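Side-chain contacts in cysteine desulfurase (Stenotrophomonas maltophilia, PDB 6WCI), which probably removes sulfur from L-cysteine to leave L-alanine, using pyridoxal 5'-phosphate, and hands that sulfur to an acceptor: residues B[96-101]-B[106-111]; B[118-123]-B[254-259]. All coordinates share one frame; numbering follows the deposited sequence.

Contact 1. Residues B[96-101]-B[106-111]; sequences TLARFL and SDLVLC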
loop_
_atom_site.group_PDB
_atom_site.type_symbol
_atom_site.label_atom_id
_atom_site.label_comp_id
_atom_site.label_asym_id
_atom_site.label_seq_id
_atom_site.Cartn_x
_atom_site.Cartn_y
_atom_site.Cartn_z
ATOM N N THR B 96 -13.863 -10.785 7.454
ATOM C CA THR B 96 -14.427 -9.920 8.484
ATOM C C THR B 96 -14.832 -8.577 7.909
ATOM O O THR B 96 -15.865 -8.021 8.288
ATOM C CB THR B 96 -13.417 -9.712 9.610
ATOM O OG1 THR B 96 -13.091 -10.975 10.186
ATOM C CG2 THR B 96 -14.008 -8.795 10.682
ATOM N N LEU B 97 -14.008 -8.020 7.022
ATOM C CA LEU B 97 -14.383 -6.770 6.371
ATOM C C LEU B 97 -15.617 -6.968 5.504
ATOM O O LEU B 97 -16.523 -6.122 5.494
ATOM C CB LEU B 97 -13.210 -6.238 5.547
ATOM C CG LEU B 97 -13.284 -4.792 5.053
ATOM C CD1 LEU B 97 -13.586 -3.813 6.212
ATOM C CD2 LEU B 97 -11.996 -4.415 4.338
ATOM N N ALA B 98 -15.692 -8.103 4.806
ATOM C CA ALA B 98 -16.835 -8.372 3.940
ATOM C C ALA B 98 -18.138 -8.413 4.735
ATOM O O ALA B 98 -19.163 -7.888 4.284
ATOM C CB ALA B 98 -16.620 -9.682 3.186
ATOM N N ARG B 99 -18.116 -9.038 5.917
ATOM C CA ARG B 99 -19.304 -9.061 6.765
ATOM C C ARG B 99 -19.642 -7.663 7.259
ATOM O O ARG B 99 -20.816 -7.296 7.361
ATOM C CB ARG B 99 -19.090 -10.010 7.944
ATOM N N PHE B 100 -18.615 -6.872 7.571
ATOM C CA PHE B 100 -18.795 -5.476 7.955
ATOM C C PHE B 100 -19.601 -4.702 6.915
ATOM O O PHE B 100 -20.474 -3.900 7.263
ATOM C CB PHE B 100 -17.409 -4.863 8.151
ATOM C CG PHE B 100 -17.418 -3.457 8.631
ATOM C CD1 PHE B 100 -17.845 -3.152 9.911
ATOM C CD2 PHE B 100 -16.943 -2.437 7.823
ATOM C CE1 PHE B 100 -17.825 -1.855 10.362
ATOM C CE2 PHE B 100 -16.931 -1.134 8.279
ATOM C CZ PHE B 100 -17.359 -0.851 9.541
ATOM N N LEU B 101 -19.327 -4.934 5.638
ATOM C CA LEU B 101 -19.994 -4.258 4.532
ATOM C C LEU B 101 -21.192 -5.026 3.997
ATOM O O LEU B 101 -21.889 -4.513 3.118
ATOM C CB LEU B 101 -18.996 -4.023 3.396
ATOM C CG LEU B 101 -17.661 -3.427 3.828
ATOM C CD1 LEU B 101 -16.644 -3.592 2.714
ATOM C CD2 LEU B 101 -17.841 -1.969 4.190
ATOM N N SER B 106 -15.332 -12.567 -1.946
ATOM C CA SER B 106 -14.840 -12.785 -3.303
ATOM C C SER B 106 -14.957 -11.542 -4.177
ATOM O O SER B 106 -14.244 -11.432 -5.182
ATOM C CB SER B 106 -15.606 -13.945 -3.944
ATOM O OG SER B 106 -14.813 -14.617 -4.899
ATOM N N ASP B 107 -15.849 -10.612 -3.832
ATOM C CA ASP B 107 -16.043 -9.385 -4.588
ATOM C C ASP B 107 -15.381 -8.181 -3.937
ATOM O O ASP B 107 -15.693 -7.041 -4.300
ATOM C CB ASP B 107 -17.536 -9.102 -4.772
ATOM C CG ASP B 107 -18.292 -10.271 -5.382
ATOM O OD1 ASP B 107 -17.662 -11.114 -6.068
ATOM O OD2 ASP B 107 -19.524 -10.339 -5.178
ATOM N N LEU B 108 -14.484 -8.400 -2.983
ATOM C CA LEU B 108 -13.870 -7.326 -2.211
ATOM C C LEU B 108 -12.372 -7.324 -2.486
ATOM O O LEU B 108 -11.656 -8.255 -2.090
ATOM C CB LEU B 108 -14.160 -7.505 -0.722
ATOM C CG LEU B 108 -13.852 -6.349 0.219
ATOM C CD1 LEU B 108 -14.712 -5.126 -0.123
ATOM C CD2 LEU B 108 -14.077 -6.794 1.655
ATOM N N VAL B 109 -11.904 -6.279 -3.154
ATOM C CA VAL B 109 -10.497 -6.127 -3.495
ATOM C C VAL B 109 -9.826 -5.285 -2.420
ATOM O O VAL B 109 -10.269 -4.168 -2.136
ATOM C CB VAL B 109 -10.343 -5.476 -4.880
ATOM C CG1 VAL B 109 -8.870 -5.326 -5.240
ATOM C CG2 VAL B 109 -11.092 -6.291 -5.944
ATOM N N LEU B 110 -8.756 -5.816 -1.824
ATOM C CA LEU B 110 -8.013 -5.119 -0.781
ATOM C C LEU B 110 -6.901 -4.290 -1.418
ATOM O O LEU B 110 -6.193 -4.777 -2.302
ATOM C CB LEU B 110 -7.428 -6.123 0.219
ATOM C CG LEU B 110 -8.422 -7.107 0.857
ATOM C CD1 LEU B 110 -7.730 -8.124 1.737
ATOM C CD2 LEU B 110 -9.476 -6.348 1.671
ATOM N N CYS B 111 -6.758 -3.038 -0.979
ATOM C CA CYS B 111 -5.765 -2.133 -1.549
ATOM C C CYS B 111 -5.350 -1.113 -0.481
ATOM O O CYS B 111 -5.734 -1.219 0.684
ATOM C CB CYS B 111 -6.323 -1.481 -2.816
ATOM S SG CYS B 111 -7.893 -0.629 -2.523
#

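Contact 2. Residues B[118-123]-B[254-259]; sequences INLVAY and GALWAR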
loop_
_atom_site.group_PDB
_atom_site.type_symbol
_atom_site.label_atom_id
_atom_site.label_comp_id
_atom_site.label_asym_id
_atom_site.label_seq_id
_atom_site.Cartn_x
_atom_site.Cartn_y
_atom_site.Cartn_z
ATOM N N ILE B 118 -10.388 3.866 -6.087
ATOM C CA ILE B 118 -11.051 4.618 -7.151
ATOM C C ILE B 118 -10.210 4.596 -8.425
ATOM O O ILE B 118 -10.738 4.441 -9.529
ATOM C CB ILE B 118 -11.371 6.056 -6.689
ATOM C CG1 ILE B 118 -12.432 6.039 -5.583
ATOM C CG2 ILE B 118 -11.875 6.909 -7.855
ATOM C CD1 ILE B 118 -12.805 7.438 -5.047
ATOM N N ASN B 119 -8.889 4.712 -8.291
ATOM C CA ASN B 119 -8.018 4.690 -9.466
ATOM C C ASN B 119 -8.104 3.358 -10.205
ATOM O O ASN B 119 -7.965 3.311 -11.436
ATOM C CB ASN B 119 -6.574 4.980 -9.045
ATOM C CG ASN B 119 -6.285 6.459 -8.925
ATOM O OD1 ASN B 119 -5.926 7.116 -9.909
ATOM N ND2 ASN B 119 -6.413 6.994 -7.710
ATOM N N LEU B 120 -8.298 2.258 -9.472
ATOM C CA LEU B 120 -8.507 0.972 -10.129
ATOM C C LEU B 120 -9.746 1.013 -11.019
ATOM O O LEU B 120 -9.726 0.514 -12.149
ATOM C CB LEU B 120 -8.626 -0.139 -9.085
ATOM C CG LEU B 120 -9.048 -1.544 -9.528
ATOM C CD1 LEU B 120 -8.255 -2.016 -10.735
ATOM C CD2 LEU B 120 -8.869 -2.543 -8.385
ATOM N N VAL B 121 -10.837 1.598 -10.520
ATOM C CA VAL B 121 -12.010 1.821 -11.363
ATOM C C VAL B 121 -11.637 2.677 -12.569
ATOM O O VAL B 121 -12.002 2.367 -13.707
ATOM C CB VAL B 121 -13.152 2.462 -10.550
ATOM C CG1 VAL B 121 -14.403 2.594 -11.417
ATOM C CG2 VAL B 121 -13.439 1.649 -9.286
ATOM N N ALA B 122 -10.915 3.780 -12.333
ATOM C CA ALA B 122 -10.587 4.697 -13.422
ATOM C C ALA B 122 -9.773 4.007 -14.505
ATOM O O ALA B 122 -10.050 4.165 -15.699
ATOM C CB ALA B 122 -9.822 5.903 -12.880
ATOM N N TYR B 123 -8.765 3.227 -14.110
ATOM C CA TYR B 123 -7.857 2.632 -15.086
ATOM C C TYR B 123 -8.429 1.379 -15.739
ATOM O O TYR B 123 -8.200 1.149 -16.933
ATOM C CB TYR B 123 -6.521 2.304 -14.428
ATOM C CG TYR B 123 -5.518 3.445 -14.420
ATOM C CD1 TYR B 123 -5.535 4.412 -13.417
ATOM C CD2 TYR B 123 -4.534 3.536 -15.402
ATOM C CE1 TYR B 123 -4.609 5.447 -13.401
ATOM C CE2 TYR B 123 -3.606 4.569 -15.396
ATOM C CZ TYR B 123 -3.642 5.518 -14.391
ATOM O OH TYR B 123 -2.712 6.542 -14.387
ATOM N N GLY B 254 -7.488 -0.451 2.898
ATOM C CA GLY B 254 -8.695 0.015 2.245
ATOM C C GLY B 254 -9.219 -1.071 1.328
ATOM O O GLY B 254 -8.653 -2.155 1.228
ATOM N N ALA B 255 -10.332 -0.773 0.668
ATOM C CA ALA B 255 -10.896 -1.833 -0.155
ATOM C C ALA B 255 -11.775 -1.248 -1.244
ATOM O O ALA B 255 -12.316 -0.144 -1.111
ATOM C CB ALA B 255 -11.689 -2.833 0.691
ATOM N N LEU B 256 -11.918 -2.017 -2.325
ATOM C CA LEU B 256 -12.887 -1.727 -3.380
ATOM C C LEU B 256 -13.857 -2.897 -3.482
ATOM O O LEU B 256 -13.436 -4.029 -3.730
ATOM C CB LEU B 256 -12.190 -1.499 -4.728
ATOM C CG LEU B 256 -13.113 -1.314 -5.934
ATOM C CD1 LEU B 256 -13.810 0.052 -5.880
ATOM C CD2 LEU B 256 -12.391 -1.521 -7.295
ATOM N N TRP B 257 -15.138 -2.634 -3.265
ATOM C CA TRP B 257 -16.193 -3.582 -3.587
ATOM C C TRP B 257 -16.739 -3.268 -4.974
ATOM O O TRP B 257 -16.820 -2.106 -5.375
ATOM C CB TRP B 257 -17.351 -3.535 -2.574
ATOM C CG TRP B 257 -18.480 -4.449 -3.011
ATOM C CD1 TRP B 257 -18.607 -5.780 -2.731
ATOM C CD2 TRP B 257 -19.591 -4.112 -3.865
ATOM N NE1 TRP B 257 -19.737 -6.289 -3.333
ATOM C CE2 TRP B 257 -20.360 -5.283 -4.030
ATOM C CE3 TRP B 257 -20.008 -2.935 -4.505
ATOM C CZ2 TRP B 257 -21.519 -5.314 -4.809
ATOM C CZ3 TRP B 257 -21.164 -2.964 -5.266
ATOM C CH2 TRP B 257 -21.909 -4.146 -5.412
ATOM N N ALA B 258 -17.129 -4.314 -5.700
ATOM C CA ALA B 258 -17.711 -4.133 -7.023
ATOM C C ALA B 258 -18.659 -5.282 -7.313
ATOM O O ALA B 258 -18.500 -6.384 -6.783
ATOM C CB ALA B 258 -16.634 -4.065 -8.119
ATOM N N ARG B 259 -19.643 -5.018 -8.170
ATOM C CA ARG B 259 -20.446 -6.103 -8.706
ATOM C C ARG B 259 -19.544 -7.118 -9.398
ATOM O O ARG B 259 -18.543 -6.756 -10.023
ATOM C CB ARG B 259 -21.487 -5.558 -9.679
ATOM C CG ARG B 259 -22.361 -4.483 -9.051
ATOM C CD ARG B 259 -23.241 -3.861 -10.086
ATOM N NE ARG B 259 -23.994 -4.875 -10.808
ATOM C CZ ARG B 259 -25.206 -5.287 -10.453
ATOM N NH1 ARG B 259 -25.790 -4.772 -9.376
ATOM N NH2 ARG B 259 -25.835 -6.211 -11.174
#

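Contact 1. Residues B[96-101]-B[106-111]
Residues 96-101 of helix 81-101 lie over strand 108-111, the A98 and L108 CA atoms being 6.9 Å apart. The axes of the helix and strand segments come within 10.0 Å, and their N-to-C directions diverge by 119°, so the helix runs across the strand and partly back along it. No hydrogen bond links the two segments, and apolar side chains make the contact.

L108 is the central residue. Its CG stands anti to the backbone N (chi1 -168°), which carries both methyls up to the helix, where they part company. CD2 settles against the backbone between L97 and A98, 3.8 Å from A98 N and 4.0 Å from L97 CG, and it also meets the A98 methyl. L108 CD1 turns instead to L101, meeting L101 CD1 at 3.8 Å. The L108 side chain lies at about a right angle to both L97 and L101. L97 also reaches L110, whose side chain leaves the strand obliquely to the helix but brings its end nearer: L97 CD2 passes L110 CD2 at 4.1 Å, the two side chains sliding past one another in opposite directions.

The edge strand is also held by polar groups, since R94 NH1 donates to L108 O and E294 OE2 accepts from L110 N. A255 and W257 of the adjacent strand touch L108, while L306 and F303 of helix 300-316 close over L97 and L110. This is a helix-loop-strand unit whose helix packs on an outermost strand of the seven-stranded sheet in the large domain of a fold-type I pyridoxal-phosphate enzyme.

Contact 2. Residues B[118-123]-B[254-259]
The hydroxyl of Y123, on the same helix as the contact residues L120 and V121, is gripped by two groups: R156 NH1 of its own chain and the carbonyl oxygen of F269 of the second subunit. Its ring stacks on F269 of its own chain. N119 also faces the dimer partner, with OD1 bonded to the backbone N of G271 of the second subunit and ND2 to T115 O one turn back. The backbone bond from Y123 N to N119 O, 2.8 Å long, continues the helix through these residues.

Another side of helix 114-126 rests on strand 254-258 through a small, wholly apolar patch. L256 projects from the strand with CG anti to its backbone N (chi1 175°), and its forked end fits against two successive residues of the helix. L256 CD2 meets L120 CD2 at 3.8 Å and lies 4.0 Å from L120 CG. V121 presents a single branch, CG2, to both prongs of the leucine, 3.8 Å from L256 CD1 and 3.9 Å from L256 CD2. In V121 this branch lies beside the backbone N, while CG1 takes the anti position (chi1 -176°). Both helix side chains cross L256 obliquely, without any polar bond between the segments.

F269 of the same chain adds to the packing on L120, while F239 of the adjoining strand and W150 of helix 148-157 pack against V121. Where the strand ends, R259 occupies the N-cap position of helix 260-265, and its NE forms a salt bridge with E261 OE2. The whole is the helix-on-sheet packing of an alpha/beta/alpha sandwich, as in the large domain of fold-type I enzymes, here with another flank of the helix, carrying N119 and Y123, turned to the dimer interface.

Overall arrangement
Contacts 1 and 2 lie on opposite faces of one sheet, their centres 12 Å apart. Strands 108-111 and 254-258 are antiparallel neighbours, joined by probable backbone hydrogen bonds from L256 N to V109 O (2.7 Å) and from C111 N to G254 O (3.0 Å). Side-chain alternation sends L108 and A255 toward helix 81-101, whereas L256 faces helix 114-126, so the two helices sandwich this edge of the sheet. Strand 108-111 leads directly into helix 114-126, which carries the chain from one contact to the other. K246, which bears the pyridoxal phosphate, lies in the connection between strands 239-243 and 254-258, and F100 of contact 1's helix touches the next residue, M247.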